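Local coordinates for intron-associated endonuclease 1 (Enterobacteria phage T4, PDB 1MK0), which acts as a GIY-YIG intron endonuclease that cleaves DNA, represented here by its catalytic domain alone, at residues M1-Y6 with V18-F24; W28-F32 with N54-I60; S42-S48 with K85-I91. The protein carries 1 engineered substitution. One frame throughout, in Å; residues are numbered along the deposited sequence.

How the interactions relate
From the N terminus, strand 4-10 turns back into strand 16-21, and interaction 1 closes this short hairpin and carries the pairing on into the start of helix 24-37. That helix then packs on edge strand 56-63 in interaction 2, closing a loop that contains helix 43-52. Interaction 3 starts within this loop, at residues 42-48, and reaches forward to residues 85-91, so it crosses interaction 2, whereas interaction 1 precedes both in series. Interaction 1 meets interaction 2 through Tyr6, packed against Trp28 and hydrogen-bonded to His31, and meets interaction 3 where Asn90 OD1 accepts from Val18 N. Phe56 joins interactions 2 and 3 by packing on Leu45.

Interaction 1 of 3, residues M1-Y6 with V18-F24. With CIT (citric acid), chain B.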
loop_
_atom_site.group_PDB
_atom_site.type_symbol
_atom_site.label_atom_id
_atom_site.label_comp_id
_atom_site.label_asym_id
_atom_site.label_seq_id
_atom_site.Cartn_x
_atom_site.Cartn_y
_atom_site.Cartn_z
ATOM N N MET A 1 11.342 -12.577 -8.327
ATOM C CA MET A 1 10.554 -11.533 -7.609
ATOM C C MET A 1 10.622 -10.193 -8.331
ATOM O O MET A 1 11.588 -9.904 -9.035
ATOM C CB MET A 1 11.090 -11.341 -6.186
ATOM C CG MET A 1 10.978 -12.554 -5.279
ATOM S SD MET A 1 11.562 -12.170 -3.609
ATOM C CE MET A 1 11.348 -13.752 -2.808
ATOM N N LYS A 2 9.588 -9.378 -8.147
ATOM C CA LYS A 2 9.541 -8.050 -8.746
ATOM C C LYS A 2 9.289 -7.070 -7.607
ATOM O O LYS A 2 8.332 -7.219 -6.847
ATOM C CB LYS A 2 8.444 -7.974 -9.813
ATOM C CG LYS A 2 7.063 -8.383 -9.360
ATOM C CD LYS A 2 6.134 -8.556 -10.560
ATOM C CE LYS A 2 6.127 -7.316 -11.448
ATOM N NZ LYS A 2 5.286 -7.492 -12.668
ATOM N N SER A 3 10.167 -6.079 -7.487
ATOM C CA SER A 3 10.088 -5.104 -6.406
ATOM C C SER A 3 9.805 -3.677 -6.843
ATOM O O SER A 3 9.897 -3.337 -8.020
ATOM C CB SER A 3 11.394 -5.122 -5.612
ATOM O OG SER A 3 12.493 -4.786 -6.446
ATOM N N GLY A 4 9.471 -2.838 -5.868
ATOM C CA GLY A 4 9.201 -1.448 -6.169
ATOM C C GLY A 4 8.094 -0.856 -5.327
ATOM O O GLY A 4 7.797 -1.335 -4.230
ATOM N N ILE A 5 7.484 0.194 -5.863
ATOM C CA ILE A 5 6.405 0.899 -5.189
ATOM C C ILE A 5 5.086 0.504 -5.833
ATOM O O ILE A 5 4.994 0.365 -7.055
ATOM C CB ILE A 5 6.583 2.427 -5.323
ATOM C CG1 ILE A 5 8.010 2.826 -4.932
ATOM C CG2 ILE A 5 5.555 3.148 -4.459
ATOM C CD1 ILE A 5 8.403 2.434 -3.521
ATOM N N TYR A 6 4.059 0.329 -5.011
ATOM C CA TYR A 6 2.754 -0.065 -5.518
ATOM C C TYR A 6 1.637 0.724 -4.854
ATOM O O TYR A 6 1.857 1.446 -3.884
ATOM C CB TYR A 6 2.534 -1.556 -5.251
ATOM C CG TYR A 6 2.504 -1.890 -3.774
ATOM C CD1 TYR A 6 1.345 -1.698 -3.018
ATOM C CD2 TYR A 6 3.649 -2.336 -3.120
ATOM C CE1 TYR A 6 1.331 -1.936 -1.651
ATOM C CE2 TYR A 6 3.648 -2.575 -1.752
ATOM C CZ TYR A 6 2.486 -2.372 -1.024
ATOM O OH TYR A 6 2.490 -2.587 0.326
ATOM N N VAL A 18 -0.317 3.456 -0.519
ATOM C CA VAL A 18 0.954 3.351 -1.227
ATOM C C VAL A 18 1.936 2.556 -0.376
ATOM O O VAL A 18 2.064 2.792 0.818
ATOM C CB VAL A 18 1.557 4.746 -1.510
ATOM C CG1 VAL A 18 2.967 4.598 -2.081
ATOM C CG2 VAL A 18 0.668 5.511 -2.488
ATOM N N GLY A 19 2.628 1.604 -0.992
ATOM C CA GLY A 19 3.586 0.811 -0.242
ATOM C C GLY A 19 4.767 0.382 -1.088
ATOM O O GLY A 19 4.854 0.729 -2.260
ATOM N N SER A 20 5.685 -0.367 -0.484
ATOM C CA SER A 20 6.863 -0.854 -1.195
ATOM C C SER A 20 6.989 -2.351 -0.946
ATOM O O SER A 20 6.575 -2.847 0.099
ATOM C CB SER A 20 8.119 -0.129 -0.707
ATOM O OG SER A 20 8.324 -0.328 0.683
ATOM N N ALA A 21 7.555 -3.079 -1.899
ATOM C CA ALA A 21 7.680 -4.519 -1.722
ATOM C C ALA A 21 8.906 -5.131 -2.366
ATOM O O ALA A 21 9.403 -4.643 -3.386
ATOM C CB ALA A 21 6.433 -5.207 -2.260
ATOM N N LYS A 22 9.386 -6.209 -1.751
ATOM C CA LYS A 22 10.520 -6.963 -2.269
ATOM C C LYS A 22 9.925 -7.777 -3.421
ATOM O O LYS A 22 10.586 -8.032 -4.427
ATOM C CB LYS A 22 11.092 -7.881 -1.185
ATOM C CG LYS A 22 12.205 -8.811 -1.668
ATOM C CD LYS A 22 13.393 -8.044 -2.236
ATOM C CE LYS A 22 14.466 -8.995 -2.756
ATOM N NZ LYS A 22 15.593 -8.272 -3.409
ATOM N N ASP A 23 8.667 -8.185 -3.251
ATOM C CA ASP A 23 7.916 -8.900 -4.283
ATOM C C ASP A 23 6.460 -8.452 -4.200
ATOM O O ASP A 23 5.786 -8.680 -3.196
ATOM C CB ASP A 23 7.963 -10.415 -4.120
ATOM C CG ASP A 23 7.178 -11.122 -5.215
ATOM O OD1 ASP A 23 7.602 -11.049 -6.391
ATOM O OD2 ASP A 23 6.127 -11.724 -4.917
ATOM N N PHE A 24 5.975 -7.823 -5.263
ATOM C CA PHE A 24 4.608 -7.319 -5.299
ATOM C C PHE A 24 3.515 -8.335 -4.982
ATOM O O PHE A 24 2.740 -8.148 -4.046
ATOM C CB PHE A 24 4.313 -6.694 -6.665
ATOM C CG PHE A 24 5.101 -5.449 -6.947
ATOM C CD1 PHE A 24 4.960 -4.324 -6.139
ATOM C CD2 PHE A 24 5.968 -5.392 -8.033
ATOM C CE1 PHE A 24 5.674 -3.154 -6.410
ATOM C CE2 PHE A 24 6.685 -4.232 -8.314
ATOM C CZ PHE A 24 6.540 -3.110 -7.504
HETATM C C1 CIT B . 4.967 -2.482 5.555
HETATM O O1 CIT B . 5.427 -3.195 4.580
HETATM O O2 CIT B . 4.710 -3.052 6.675
HETATM C C2 CIT B . 4.758 -0.968 5.267
HETATM C C3 CIT B . 4.656 -0.455 3.806
HETATM O O7 CIT B . 5.996 -0.519 3.175
HETATM C C4 CIT B . 4.142 0.956 3.720
HETATM C C5 CIT B . 4.842 1.977 4.529
HETATM O O3 CIT B . 5.883 2.529 4.243
HETATM O O4 CIT B . 4.338 2.308 5.604
HETATM C C6 CIT B . 3.839 -1.353 2.836
HETATM O O5 CIT B . 2.676 -1.638 3.278
HETATM O O6 CIT B . 4.469 -1.659 1.800
HETATM O O HOH W 1 15.333 -5.971 -5.356
#
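The two halves of the GIY-YIG signature pair here as an antiparallel hairpin: Gly4-Ile5-Tyr6 lies beside a strand carrying Val18 and Gly19. Two hydrogen-bonded pairs hold the ladder. Gly4 N donates to Ala21 O (3.1 Å) and Gly4 O accepts from Ala21 N (2.9 Å); Tyr6 N donates to Gly19 O (2.9 Å) and Tyr6 O accepts from Gly19 N (3.0 Å). Between them, Ile5 and Ser20 form a non-hydrogen-bonded pair. The pairing outlasts the strands, since Lys2 O accepts from Phe24 N (2.9 Å) and Lys2 N donates to Asp23 OD1 (3.1 Å), while Asp23 OD2 caps the new helix at Lys26 N.

Both glycines are needed for their lack of a side chain. The backbone of Gly4, with phi 144°, would jam any beta carbon, which would also strike Phe24 CZ. At Gly19 one would run into Tyr6 OH; instead Gly19 CA sits 3.8 Å from the centroid of the Tyr6 ring as a CH-pi contact. Tyr6 CB in turn packs on Phe24 CE1 at 3.7 Å. A citrate, probably from the crystallisation liquor, accepts from Ser20 N at its O6 (2.9 Å) and also bonds Tyr17 and Arg27, consistent with a polar pocket.

On the face carrying Ile5, Val18 and Ser20, helix 68-81 packs, with engineered Ala75 touching Ile5. The other face, with Tyr6 and Ala21, meets helix 24-37, where His31 hydrogen-bonds Tyr6 OH, and strand 56-63 flanks strand 4-10 on the side away from strand 16-21.

Interaction 2 of 3, residues W28-F32 with N54-I60; sequences WKRHF and NVFECSI
Build this as a helix packed on a strand, the helix-on-sheet layering of an alpha/beta fold. Residues 28-32 are regular alpha helix and 56-60 extended strand; their axes run nearly antiparallel, at 154°, and approach to 10.9 Å. Trp28 CA falls nearest Cys58 CA (7.4 Å) and Phe32 CA nearest Asn54 CA (7.6 Å), so the helix runs from beside Cys58 to beside Asn54, which precedes the strand.

Trp28 and Phe32, at i and i+4, form the facing ridge. Both take chi1 m (-63° each), with chi2 -24° for Trp28 and -61° for Phe32, directing their rings at the strand. There Phe56 and Cys58 point toward the helix, while Glu57 and Ser59 point away.

Cys58, chi1 m, is small enough to lie under the indole: its CB sits 3.5 Å from the centroid of the Trp28 six-membered ring, over the face, and its SG 3.9 Å from that of the five-membered ring. The same SG meets the edge of Phe32, 3.9 Å from CE2. Phe56 (m, chi2 82°) brings CD1 to 4.1 Å from Phe32 CE1, and Ile60 (m, t) sets CG1 4.1 Å from Trp28 CH2. No hydrogen bond crosses the interface; packing holds it.

Beyond this pair, Trp28 stacks edge-to-face with Tyr6, strand 4-10 pairs with this edge strand, and Phe56 also touches Leu45 of helix 43-52.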
loop_
_atom_site.group_PDB
_atom_site.type_symbol
_atom_site.label_atom_id
_atom_site.label_comp_id
_atom_site.label_asym_id
_atom_site.label_seq_id
_atom_site.Cartn_x
_atom_site.Cartn_y
_atom_site.Cartn_z
ATOM N N TRP A 28 1.093 -8.192 -1.624
ATOM C CA TRP A 28 -0.339 -7.961 -1.744
ATOM C C TRP A 28 -1.125 -9.080 -1.075
ATOM O O TRP A 28 -2.142 -8.831 -0.433
ATOM C CB TRP A 28 -0.744 -7.835 -3.217
ATOM C CG TRP A 28 -0.113 -6.664 -3.918
ATOM C CD1 TRP A 28 0.351 -5.516 -3.341
ATOM C CD2 TRP A 28 0.093 -6.516 -5.328
ATOM N NE1 TRP A 28 0.836 -4.662 -4.305
ATOM C CE2 TRP A 28 0.690 -5.250 -5.533
ATOM C CE3 TRP A 28 -0.169 -7.327 -6.440
ATOM C CZ2 TRP A 28 1.030 -4.778 -6.806
ATOM C CZ3 TRP A 28 0.169 -6.857 -7.706
ATOM C CH2 TRP A 28 0.762 -5.593 -7.877
ATOM N N LYS A 29 -0.655 -10.312 -1.233
ATOM C CA LYS A 29 -1.322 -11.448 -0.620
ATOM C C LYS A 29 -1.273 -11.283 0.887
ATOM O O LYS A 29 -2.250 -11.556 1.585
ATOM C CB LYS A 29 -0.639 -12.762 -1.014
ATOM C CG LYS A 29 -0.870 -13.173 -2.456
ATOM C CD LYS A 29 -0.335 -14.571 -2.717
ATOM C CE LYS A 29 -0.656 -15.037 -4.128
ATOM N NZ LYS A 29 -0.237 -16.451 -4.353
ATOM N N ARG A 30 -0.132 -10.819 1.388
ATOM C CA ARG A 30 0.033 -10.626 2.825
ATOM C C ARG A 30 -0.907 -9.556 3.367
ATOM O O ARG A 30 -1.431 -9.685 4.472
ATOM C CB ARG A 30 1.481 -10.263 3.160
ATOM C CG ARG A 30 1.708 -9.974 4.639
ATOM C CD ARG A 30 3.120 -10.335 5.062
ATOM N NE ARG A 30 4.137 -9.538 4.387
ATOM C CZ ARG A 30 4.645 -8.405 4.863
ATOM N NH1 ARG A 30 4.230 -7.924 6.027
ATOM N NH2 ARG A 30 5.583 -7.761 4.180
ATOM N N HIS A 31 -1.117 -8.498 2.590
ATOM C CA HIS A 31 -2.012 -7.425 3.010
ATOM C C HIS A 31 -3.414 -7.944 3.275
ATOM O O HIS A 31 -4.022 -7.620 4.290
ATOM C CB HIS A 31 -2.105 -6.345 1.934
ATOM C CG HIS A 31 -1.024 -5.317 2.012
ATOM N ND1 HIS A 31 -0.865 -4.490 3.102
ATOM C CD2 HIS A 31 -0.064 -4.962 1.126
ATOM C CE1 HIS A 31 0.145 -3.665 2.882
ATOM N NE2 HIS A 31 0.646 -3.932 1.690
ATOM N N PHE A 32 -3.933 -8.740 2.350
ATOM C CA PHE A 32 -5.279 -9.254 2.512
ATOM C C PHE A 32 -5.392 -10.334 3.576
ATOM O O PHE A 32 -6.431 -10.457 4.217
ATOM C CB PHE A 32 -5.818 -9.702 1.153
ATOM C CG PHE A 32 -5.939 -8.570 0.170
ATOM C CD1 PHE A 32 -6.770 -7.488 0.442
ATOM C CD2 PHE A 32 -5.182 -8.555 -0.995
ATOM C CE1 PHE A 32 -6.843 -6.402 -0.433
ATOM C CE2 PHE A 32 -5.246 -7.475 -1.878
ATOM C CZ PHE A 32 -6.076 -6.396 -1.595
ATOM N N ASN A 54 -12.600 -7.273 0.213
ATOM C CA ASN A 54 -11.661 -6.930 -0.852
ATOM C C ASN A 54 -12.256 -6.335 -2.122
ATOM O O ASN A 54 -12.501 -7.044 -3.101
ATOM C CB ASN A 54 -10.811 -8.147 -1.214
ATOM C CG ASN A 54 -9.650 -7.796 -2.134
ATOM O OD1 ASN A 54 -8.829 -8.652 -2.468
ATOM N ND2 ASN A 54 -9.579 -6.536 -2.546
ATOM N N VAL A 55 -12.472 -5.024 -2.099
ATOM C CA VAL A 55 -12.994 -4.296 -3.249
ATOM C C VAL A 55 -11.833 -3.483 -3.820
ATOM O O VAL A 55 -12.037 -2.465 -4.475
ATOM C CB VAL A 55 -14.132 -3.326 -2.840
ATOM C CG1 VAL A 55 -15.355 -4.120 -2.415
ATOM C CG2 VAL A 55 -13.671 -2.420 -1.703
ATOM N N PHE A 56 -10.613 -3.953 -3.569
ATOM C CA PHE A 56 -9.418 -3.248 -4.020
ATOM C C PHE A 56 -8.754 -3.787 -5.277
ATOM O O PHE A 56 -8.940 -4.943 -5.658
ATOM C CB PHE A 56 -8.376 -3.221 -2.896
ATOM C CG PHE A 56 -8.887 -2.642 -1.611
ATOM C CD1 PHE A 56 -9.617 -3.423 -0.722
ATOM C CD2 PHE A 56 -8.674 -1.302 -1.305
ATOM C CE1 PHE A 56 -10.132 -2.878 0.453
ATOM C CE2 PHE A 56 -9.186 -0.749 -0.132
ATOM C CZ PHE A 56 -9.916 -1.538 0.747
ATOM N N GLU A 57 -7.968 -2.913 -5.904
ATOM C CA GLU A 57 -7.199 -3.225 -7.102
ATOM C C GLU A 57 -5.749 -2.859 -6.815
ATOM O O GLU A 57 -5.458 -1.729 -6.422
ATOM C CB GLU A 57 -7.680 -2.403 -8.296
ATOM C CG GLU A 57 -8.832 -3.001 -9.069
ATOM C CD GLU A 57 -9.118 -2.231 -10.346
ATOM O OE1 GLU A 57 -8.185 -2.064 -11.162
ATOM O OE2 GLU A 57 -10.272 -1.795 -10.537
ATOM N N CYS A 58 -4.848 -3.814 -7.011
ATOM C CA CYS A 58 -3.429 -3.582 -6.777
ATOM C C CYS A 58 -2.710 -3.344 -8.097
ATOM O O CYS A 58 -2.913 -4.079 -9.063
ATOM C CB CYS A 58 -2.802 -4.791 -6.076
ATOM S SG CYS A 58 -3.496 -5.187 -4.453
ATOM N N SER A 59 -1.874 -2.312 -8.143
ATOM C CA SER A 59 -1.114 -2.015 -9.351
ATOM C C SER A 59 0.272 -1.500 -8.988
ATOM O O SER A 59 0.487 -0.980 -7.896
ATOM C CB SER A 59 -1.850 -0.989 -10.221
ATOM O OG SER A 59 -2.082 0.221 -9.530
ATOM N N ILE A 60 1.214 -1.665 -9.906
ATOM C CA ILE A 60 2.581 -1.219 -9.687
ATOM C C ILE A 60 2.717 0.242 -10.084
ATOM O O ILE A 60 2.233 0.651 -11.139
ATOM C CB ILE A 60 3.573 -2.044 -10.536
ATOM C CG1 ILE A 60 3.543 -3.506 -10.093
ATOM C CG2 ILE A 60 4.975 -1.464 -10.418
ATOM C CD1 ILE A 60 4.328 -4.437 -10.994
#

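Interaction 3 of 3, residues S42-S48 with K85-I91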
loop_
_atom_site.group_PDB
_atom_site.type_symbol
_atom_site.label_atom_id
_atom_site.label_comp_id
_atom_site.label_asym_id
_atom_site.label_seq_id
_atom_site.Cartn_x
_atom_site.Cartn_y
_atom_site.Cartn_z
ATOM N N SER A 42 -2.585 -0.525 9.131
ATOM C CA SER A 42 -3.330 0.703 8.898
ATOM C C SER A 42 -4.774 0.576 9.338
ATOM O O SER A 42 -5.546 -0.168 8.735
ATOM C CB SER A 42 -3.302 1.081 7.419
ATOM O OG SER A 42 -4.266 2.089 7.161
ATOM N N ILE A 43 -5.143 1.312 10.381
ATOM C CA ILE A 43 -6.511 1.270 10.877
ATOM C C ILE A 43 -7.485 1.744 9.798
ATOM O O ILE A 43 -8.632 1.304 9.746
ATOM C CB ILE A 43 -6.675 2.154 12.139
ATOM C CG1 ILE A 43 -8.103 2.036 12.679
ATOM C CG2 ILE A 43 -6.356 3.605 11.805
ATOM C CD1 ILE A 43 -8.328 2.777 13.993
ATOM N N LYS A 44 -7.019 2.632 8.923
ATOM C CA LYS A 44 -7.872 3.156 7.867
ATOM C C LYS A 44 -8.180 2.091 6.828
ATOM O O LYS A 44 -9.326 1.954 6.396
ATOM C CB LYS A 44 -7.214 4.377 7.220
ATOM C CG LYS A 44 -6.924 5.482 8.227
ATOM C CD LYS A 44 -6.569 6.801 7.559
ATOM C CE LYS A 44 -5.284 6.711 6.771
ATOM N NZ LYS A 44 -4.900 8.047 6.224
ATOM N N LEU A 45 -7.166 1.330 6.430
ATOM C CA LEU A 45 -7.388 0.276 5.451
ATOM C C LEU A 45 -8.216 -0.822 6.111
ATOM O O LEU A 45 -9.119 -1.390 5.492
ATOM C CB LEU A 45 -6.056 -0.289 4.953
ATOM C CG LEU A 45 -6.177 -1.264 3.775
ATOM C CD1 LEU A 45 -6.798 -0.562 2.569
ATOM C CD2 LEU A 45 -4.805 -1.803 3.431
ATOM N N GLN A 46 -7.917 -1.103 7.376
ATOM C CA GLN A 46 -8.648 -2.125 8.118
ATOM C C GLN A 46 -10.129 -1.773 8.213
ATOM O O GLN A 46 -10.989 -2.635 8.039
ATOM C CB GLN A 46 -8.072 -2.289 9.528
ATOM C CG GLN A 46 -8.677 -3.467 10.288
ATOM C CD GLN A 46 -8.263 -4.813 9.712
ATOM O OE1 GLN A 46 -7.107 -5.221 9.829
ATOM N NE2 GLN A 46 -9.206 -5.505 9.078
ATOM N N ARG A 47 -10.428 -0.508 8.494
ATOM C CA ARG A 47 -11.812 -0.063 8.601
ATOM C C ARG A 47 -12.553 -0.226 7.286
ATOM O O ARG A 47 -13.693 -0.697 7.254
ATOM C CB ARG A 47 -11.870 1.402 9.039
ATOM C CG ARG A 47 -11.600 1.609 10.513
ATOM C CD ARG A 47 -11.571 3.085 10.840
ATOM N NE ARG A 47 -11.532 3.329 12.275
ATOM C CZ ARG A 47 -11.377 4.532 12.816
ATOM N NH1 ARG A 47 -11.243 5.594 12.034
ATOM N NH2 ARG A 47 -11.365 4.674 14.135
ATOM N N SER A 48 -11.904 0.168 6.196
ATOM C CA SER A 48 -12.519 0.065 4.883
ATOM C C SER A 48 -12.769 -1.398 4.543
ATOM O O SER A 48 -13.838 -1.758 4.047
ATOM C CB SER A 48 -11.611 0.692 3.824
ATOM O OG SER A 48 -12.220 0.632 2.546
ATOM N N LYS A 85 -2.274 10.113 2.485
ATOM C CA LYS A 85 -2.384 10.186 3.939
ATOM C C LYS A 85 -3.698 10.904 4.239
ATOM O O LYS A 85 -4.595 10.355 4.879
ATOM C CB LYS A 85 -1.193 10.945 4.529
ATOM C CG LYS A 85 0.122 10.192 4.372
ATOM C CD LYS A 85 1.339 11.100 4.475
ATOM C CE LYS A 85 1.501 11.695 5.850
ATOM N NZ LYS A 85 2.777 12.457 5.943
ATOM N N ILE A 86 -3.823 12.128 3.743
ATOM C CA ILE A 86 -5.034 12.910 3.947
ATOM C C ILE A 86 -6.238 12.277 3.246
ATOM O O ILE A 86 -7.326 12.198 3.818
ATOM C CB ILE A 86 -4.844 14.348 3.419
ATOM C CG1 ILE A 86 -3.794 15.066 4.264
ATOM C CG2 ILE A 86 -6.171 15.101 3.427
ATOM C CD1 ILE A 86 -3.409 16.433 3.726
ATOM N N ASN A 87 -6.033 11.817 2.014
ATOM C CA ASN A 87 -7.109 11.223 1.225
ATOM C C ASN A 87 -6.862 9.762 0.863
ATOM O O ASN A 87 -7.348 9.277 -0.158
ATOM C CB ASN A 87 -7.314 12.044 -0.055
ATOM C CG ASN A 87 -8.476 11.544 -0.894
ATOM O OD1 ASN A 87 -9.596 11.408 -0.401
ATOM N ND2 ASN A 87 -8.215 11.269 -2.169
ATOM N N GLY A 88 -6.118 9.058 1.704
ATOM C CA GLY A 88 -5.833 7.664 1.421
ATOM C C GLY A 88 -5.762 6.803 2.664
ATOM O O GLY A 88 -6.250 7.189 3.728
ATOM N N TYR A 89 -5.125 5.644 2.536
ATOM C CA TYR A 89 -5.029 4.716 3.652
ATOM C C TYR A 89 -3.698 4.690 4.395
ATOM O O TYR A 89 -3.555 3.947 5.360
ATOM C CB TYR A 89 -5.379 3.306 3.170
ATOM C CG TYR A 89 -6.773 3.211 2.599
ATOM C CD1 TYR A 89 -6.978 3.020 1.234
ATOM C CD2 TYR A 89 -7.893 3.350 3.420
ATOM C CE1 TYR A 89 -8.259 2.970 0.701
ATOM C CE2 TYR A 89 -9.181 3.300 2.894
ATOM C CZ TYR A 89 -9.354 3.111 1.535
ATOM O OH TYR A 89 -10.623 3.068 1.006
ATOM N N ASN A 90 -2.723 5.482 3.957
ATOM C CA ASN A 90 -1.439 5.507 4.652
ATOM C C ASN A 90 -1.579 6.310 5.937
ATOM O O ASN A 90 -2.198 7.374 5.941
ATOM C CB ASN A 90 -0.356 6.130 3.772
ATOM C CG ASN A 90 0.032 5.235 2.619
ATOM O OD1 ASN A 90 -0.548 5.311 1.535
ATOM N ND2 ASN A 90 1.006 4.365 2.852
ATOM N N ILE A 91 -1.008 5.803 7.026
ATOM C CA ILE A 91 -1.105 6.490 8.312
ATOM C C ILE A 91 0.129 7.307 8.670
ATOM O O ILE A 91 0.150 7.980 9.697
ATOM C CB ILE A 91 -1.370 5.502 9.483
ATOM C CG1 ILE A 91 -0.203 4.523 9.618
ATOM C CG2 ILE A 91 -2.680 4.762 9.258
ATOM C CD1 ILE A 91 -0.247 3.698 10.895
#
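A serine N-cap and a lysine ammonium group join the start of helix 43-52 to the loop that follows helix 68-81 in this GIY-YIG domain. The loop has no regular structure, and three of its carbonyls are met by side chains at the start of the helix.

Ser42 OG works in both directions. It accepts from Leu45 N (3.1 Å), satisfying a first-turn amide that has no helical carbonyl ahead of it, and donates to Tyr89 O (2.7 Å). A short hydroxyl suits this double role. Lys44, with chi angles m, t, m, t, is bent at chi1 and chi3 and curls so that its NZ donates to Asn90 O (2.8 Å) and Gly88 O (3.0 Å). Lys85 O also lies 2.7 Å from Lys44 NZ, but the angle is poor for a hydrogen bond. A long cationic side chain thus gathers a curled loop round one ammonium group.

Several polar side chains of the loop find partners elsewhere. Tyr89 OH bonds Asn10, Lys85 forms a salt bridge with Asp93, and Asn90 OD1 accepts from Val18 N and Ser84 OG, tying the loop to the strand of the second signature half. The side chain of Asn90 lies about 5 Å from a bound citrate, probably a crystallisation molecule.

Packing fills in between the polar ties. Ile91 CG2 rests in van der Waals contact with Ser42, 3.7 Å from Ser42 OG. The apolar contact is that of Leu45 on the flat, broad ring of Tyr89: Leu45 CD1 stands over one face, 4.0 Å from the ring centroid and only 20° off its normal, in a CH-pi contact.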